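Local coordinates for ribose-phosphate pyrophosphokinase (Mycobacterium smegmatis, PDB 5MP7) that makes phosphoribosyl pyrophosphate, probably by transferring the pyrophosphoryl group of ATP to the 1-hydroxyl of ribose 5-phosphate with magnesium as cofactor, at the interface of chains A and B. Coordinates in Å, arbitrary orientation; residue numbers count along the deposited sequence, not the author numbering. Chains: chain A/B, Ribose-phosphate pyrophosphokinase.

Contact 1: the interface of chains A and B. Residues chain A 105, 111-114; chain B 49-51.
A:Glu113 reaches across to the ring of B:Phe49 and at the same time lies alongside the aliphatic part of B:Arg51. Its chain is extended beyond CG (chi2 -164°), which carries the carboxylate out to the ring. OE1 of A:Glu113 comes to the CE1-CZ rim of the B:Phe49 ring, off the ring plane and outside its centre, and the carboxylate and ring planes are turned 75° apart; the closeness at this rim is doubtful. A neighbouring part of the same ring meets A:Gln105, whose amide oxygen OE1 lies 3.9 Å from CD1 of B:Phe49, the two side chains crossing near a right angle.

With B:Arg51, A:Glu113 runs side by side and in the same direction, CG to CG at 3.8 Å. The charged ends do not pair: A:Glu113 OE2 is 5.0 Å from NH1 of B:Arg51, so any attraction is probably only long-range. Within chain B, CE2 of B:Phe49 sits 4.0 Å above the rim of the B:Arg51 guanidinium plane. Within chain A, the amide NE2 of A:Gln105 donates to O of A:Pro114 at 2.9 Å, nearly in line with the carbonyl (169°), and links the two residues across the loop. A:Gln105 probably also helps to bind ATP.

The chain A residues belong to the loop between strand 92-97 and helix 116-127, which lies against strand 48-52 of chain B.

Contact 2: the interface of chains A and B. Residues chain A 114-116, 118-119; chain B 79-80, 83, 87, 127.
The guanidinium of B:Arg87 takes A:Ile115 over one face, CB of the isoleucine standing 4.1 Å above the plane toward its rim, and has the carboxylate of B:Asp83 in plane at an edge. This is a helix-to-helix contact in the hexamer of a class I ribose-phosphate pyrophosphokinase: B:Asp83 and B:Arg87, one turn apart on helix 71-87, face the start of helix 116-127 of chain A. The edge contact is a salt bridge, NH1 of B:Arg87 to OD2 of B:Asp83 at 2.9 Å; as a hydrogen bond it is weak.

The other oxygen of B:Asp83 crosses the interface. OD1 of B:Asp83 accepts the backbone N-H of A:Ile115, N to OD1 3.0 Å, and is met on its syn side, 31° out of the carboxylate plane. The first torsion of B:Asp83, CG anti to the backbone N (chi1 175°), sends the carboxylate toward this N-H. Because A:Ile115 immediately precedes the helix, the acid may also interact favourably with the helix amino end. OD2 of B:Asp83 lies against CB of A:Leu119 at 3.6 Å.

Aliphatic groups pack beside this polar pair. A:Ile115 crosses B:Arg87 at about a right angle, CG1 of the isoleucine to CD of the arginine 3.9 Å. CG2 of B:Ile80 touches the ring atom CG of A:Pro114 at 3.6 Å. The methyls of A:Leu119 diverge: CD2 approaches the carbonyl O of B:Leu79, while CD1 packs on B:Ala127, 4.1 Å from its CA. At the other flank the A:Arg118 methylene CG lies near NH2 of B:Arg87; the NH2 atoms of A:Arg118 and B:Arg87 are 4.6 Å apart, so the like charges may repel mildly.

Contact 1: the interface of chains A and B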
loop_
_atom_site.group_PDB
_atom_site.type_symbol
_atom_site.label_atom_id
_atom_site.label_comp_id
_atom_site.label_asym_id
_atom_site.label_seq_id
_atom_site.Cartn_x
_atom_site.Cartn_y
_atom_site.Cartn_z
ATOM N N GLN A 105 30.489 22.308 -47.038
ATOM C CA GLN A 105 31.450 21.235 -46.746
ATOM C C GLN A 105 31.870 20.490 -48.028
ATOM O O GLN A 105 31.520 19.343 -48.228
ATOM C CB GLN A 105 30.847 20.306 -45.708
ATOM C CG GLN A 105 31.833 19.307 -45.110
ATOM C CD GLN A 105 32.909 19.955 -44.250
ATOM O OE1 GLN A 105 32.630 20.828 -43.431
ATOM N NE2 GLN A 105 34.151 19.549 -44.450
ATOM N N GLY A 111 41.368 18.968 -41.902
ATOM C CA GLY A 111 41.294 17.545 -42.048
ATOM C C GLY A 111 40.736 16.728 -40.934
ATOM O O GLY A 111 40.456 17.199 -39.836
ATOM N N ARG A 112 40.582 15.468 -41.304
ATOM C CA ARG A 112 39.853 14.425 -40.579
ATOM C C ARG A 112 38.342 14.783 -40.573
ATOM O O ARG A 112 37.591 14.608 -39.594
ATOM C CB ARG A 112 40.419 14.142 -39.202
ATOM C CG ARG A 112 41.907 13.903 -39.176
ATOM C CD ARG A 112 42.142 13.036 -37.925
ATOM N NE ARG A 112 42.731 13.746 -36.803
ATOM C CZ ARG A 112 43.926 14.323 -36.781
ATOM N NH1 ARG A 112 44.717 14.329 -37.855
ATOM N NH2 ARG A 112 44.328 14.919 -35.661
ATOM N N GLU A 113 37.937 15.315 -41.723
ATOM C CA GLU A 113 36.612 15.791 -41.931
ATOM C C GLU A 113 36.016 14.995 -43.080
ATOM O O GLU A 113 36.736 14.383 -43.868
ATOM C CB GLU A 113 36.638 17.280 -42.284
ATOM C CG GLU A 113 37.051 18.121 -41.109
ATOM C CD GLU A 113 36.724 19.590 -41.267
ATOM O OE1 GLU A 113 35.513 19.879 -41.250
ATOM O OE2 GLU A 113 37.614 20.460 -41.307
ATOM N N PRO A 114 34.695 15.031 -43.197
ATOM C CA PRO A 114 34.016 14.508 -44.373
ATOM C C PRO A 114 33.964 15.530 -45.510
ATOM O O PRO A 114 34.149 16.730 -45.295
ATOM C CB PRO A 114 32.620 14.293 -43.854
ATOM C CG PRO A 114 32.440 15.433 -42.881
ATOM C CD PRO A 114 33.764 15.628 -42.229
ATOM N N PHE B 49 28.316 19.347 -38.547
ATOM C CA PHE B 49 29.738 19.461 -38.722
ATOM C C PHE B 49 30.382 18.405 -37.878
ATOM O O PHE B 49 30.092 18.307 -36.697
ATOM C CB PHE B 49 30.220 20.822 -38.238
ATOM C CG PHE B 49 31.705 20.983 -38.307
ATOM C CD1 PHE B 49 32.315 21.258 -39.532
ATOM C CD2 PHE B 49 32.504 20.835 -37.170
ATOM C CE1 PHE B 49 33.691 21.410 -39.621
ATOM C CE2 PHE B 49 33.896 20.976 -37.256
ATOM C CZ PHE B 49 34.489 21.268 -38.489
ATOM N N VAL B 50 31.302 17.653 -38.458
ATOM C CA VAL B 50 31.953 16.545 -37.739
ATOM C C VAL B 50 33.448 16.621 -37.974
ATOM O O VAL B 50 33.871 16.849 -39.087
ATOM C CB VAL B 50 31.377 15.180 -38.208
ATOM C CG1 VAL B 50 32.400 14.071 -38.119
ATOM C CG2 VAL B 50 30.166 14.798 -37.375
ATOM N N ARG B 51 34.242 16.471 -36.928
ATOM C CA ARG B 51 35.689 16.416 -37.083
ATOM C C ARG B 51 36.296 15.534 -36.019
ATOM O O ARG B 51 36.000 15.694 -34.855
ATOM C CB ARG B 51 36.307 17.805 -36.992
ATOM C CG ARG B 51 37.794 17.810 -37.350
ATOM C CD ARG B 51 38.364 19.210 -37.257
ATOM N NE ARG B 51 38.119 19.733 -35.912
ATOM C CZ ARG B 51 37.798 20.990 -35.600
ATOM N NH1 ARG B 51 37.700 21.947 -36.536
ATOM N NH2 ARG B 51 37.557 21.282 -34.323
#

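Contact 2: the interface of chains A and B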
loop_
_atom_site.group_PDB
_atom_site.type_symbol
_atom_site.label_atom_id
_atom_site.label_comp_id
_atom_site.label_asym_id
_atom_site.label_seq_id
_atom_site.Cartn_x
_atom_site.Cartn_y
_atom_site.Cartn_z
ATOM N N PRO A 114 34.695 15.031 -43.197
ATOM C CA PRO A 114 34.016 14.508 -44.373
ATOM C C PRO A 114 33.964 15.530 -45.510
ATOM O O PRO A 114 34.149 16.730 -45.295
ATOM C CB PRO A 114 32.620 14.293 -43.854
ATOM C CG PRO A 114 32.440 15.433 -42.881
ATOM C CD PRO A 114 33.764 15.628 -42.229
ATOM N N ILE A 115 33.699 15.055 -46.703
ATOM C CA ILE A 115 33.313 15.932 -47.792
ATOM C C ILE A 115 31.834 15.717 -47.986
ATOM O O ILE A 115 31.390 14.922 -48.808
ATOM C CB ILE A 115 34.127 15.694 -49.078
ATOM C CG1 ILE A 115 35.604 15.799 -48.750
ATOM C CG2 ILE A 115 33.771 16.742 -50.099
ATOM C CD1 ILE A 115 36.558 15.599 -49.903
ATOM N N SER A 116 31.063 16.392 -47.161
ATOM C CA SER A 116 29.623 16.155 -47.098
ATOM C C SER A 116 28.874 16.460 -48.383
ATOM O O SER A 116 27.862 15.838 -48.645
ATOM C CB SER A 116 29.033 16.966 -45.990
ATOM O OG SER A 116 29.438 16.401 -44.796
ATOM N N ARG A 118 29.936 15.878 -51.347
ATOM C CA ARG A 118 30.129 14.706 -52.191
ATOM C C ARG A 118 29.230 13.558 -51.692
ATOM O O ARG A 118 28.665 12.819 -52.493
ATOM C CB ARG A 118 31.622 14.300 -52.258
ATOM C CG ARG A 118 31.906 12.919 -52.874
ATOM C CD ARG A 118 31.391 12.821 -54.288
ATOM N NE ARG A 118 31.309 11.501 -54.885
ATOM C CZ ARG A 118 32.231 10.899 -55.636
ATOM N NH1 ARG A 118 31.941 9.727 -56.177
ATOM N NH2 ARG A 118 33.440 11.411 -55.850
ATOM N N LEU A 119 29.083 13.427 -50.383
ATOM C CA LEU A 119 28.211 12.381 -49.829
ATOM C C LEU A 119 26.764 12.592 -50.256
ATOM O O LEU A 119 26.113 11.652 -50.627
ATOM C CB LEU A 119 28.288 12.333 -48.305
ATOM C CG LEU A 119 27.369 11.350 -47.583
ATOM C CD1 LEU A 119 27.767 9.921 -47.864
ATOM C CD2 LEU A 119 27.381 11.655 -46.097
ATOM N N LEU B 79 25.923 8.799 -41.093
ATOM C CA LEU B 79 26.441 8.743 -42.459
ATOM C C LEU B 79 27.637 9.674 -42.661
ATOM O O LEU B 79 28.597 9.297 -43.333
ATOM C CB LEU B 79 25.391 9.091 -43.504
ATOM C CG LEU B 79 24.224 8.129 -43.552
ATOM C CD1 LEU B 79 23.143 8.727 -44.434
ATOM C CD2 LEU B 79 24.607 6.790 -44.085
ATOM N N ILE B 80 27.573 10.875 -42.086
ATOM C CA ILE B 80 28.670 11.835 -42.179
ATOM C C ILE B 80 29.935 11.299 -41.481
ATOM O O ILE B 80 31.012 11.443 -42.005
ATOM C CB ILE B 80 28.232 13.234 -41.664
ATOM C CG1 ILE B 80 27.325 13.880 -42.707
ATOM C CG2 ILE B 80 29.400 14.170 -41.439
ATOM C CD1 ILE B 80 26.428 14.941 -42.138
ATOM N N ASP B 83 31.529 8.644 -43.704
ATOM C CA ASP B 83 32.223 9.327 -44.821
ATOM C C ASP B 83 33.573 9.831 -44.362
ATOM O O ASP B 83 34.575 9.663 -45.041
ATOM C CB ASP B 83 31.384 10.513 -45.369
ATOM C CG ASP B 83 32.128 11.400 -46.508
ATOM O OD1 ASP B 83 33.078 12.199 -46.203
ATOM O OD2 ASP B 83 31.725 11.370 -47.717
ATOM N N ARG B 87 37.301 8.571 -45.679
ATOM C CA ARG B 87 38.320 9.485 -46.213
ATOM C C ARG B 87 39.536 9.660 -45.313
ATOM O O ARG B 87 40.536 10.182 -45.744
ATOM C CB ARG B 87 37.711 10.844 -46.513
ATOM C CG ARG B 87 36.711 10.688 -47.610
ATOM C CD ARG B 87 36.089 11.977 -48.091
ATOM N NE ARG B 87 36.025 11.838 -49.553
ATOM C CZ ARG B 87 34.978 11.452 -50.277
ATOM N NH1 ARG B 87 33.793 11.228 -49.716
ATOM N NH2 ARG B 87 35.133 11.342 -51.600
ATOM N N ALA B 127 28.027 5.313 -47.979
ATOM C CA ALA B 127 28.863 6.101 -47.059
ATOM C C ALA B 127 30.187 5.449 -46.712
ATOM O O ALA B 127 31.144 6.146 -46.429
ATOM C CB ALA B 127 28.104 6.400 -45.777
#

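Contact 1 and contact 2 have C-alpha centres about 8 Å apart and share A:Pro114, whose ring has neighbours in both. The chain A side is nearly continuous, passing from the loop after strand 92-97 in contact 1 into the first turn of helix 116-127 in contact 2; the chain B side changes from strand 48-52 to helices 71-87 and 116-127. Two-fold symmetry gives each contact a twin with the chains exchanged. The centres lie about 21 Å and 27 Å from the predicted active-site lysine A:Lys202, which places both away from it. As parts of an interface within the homohexamer, both probably serve assembly.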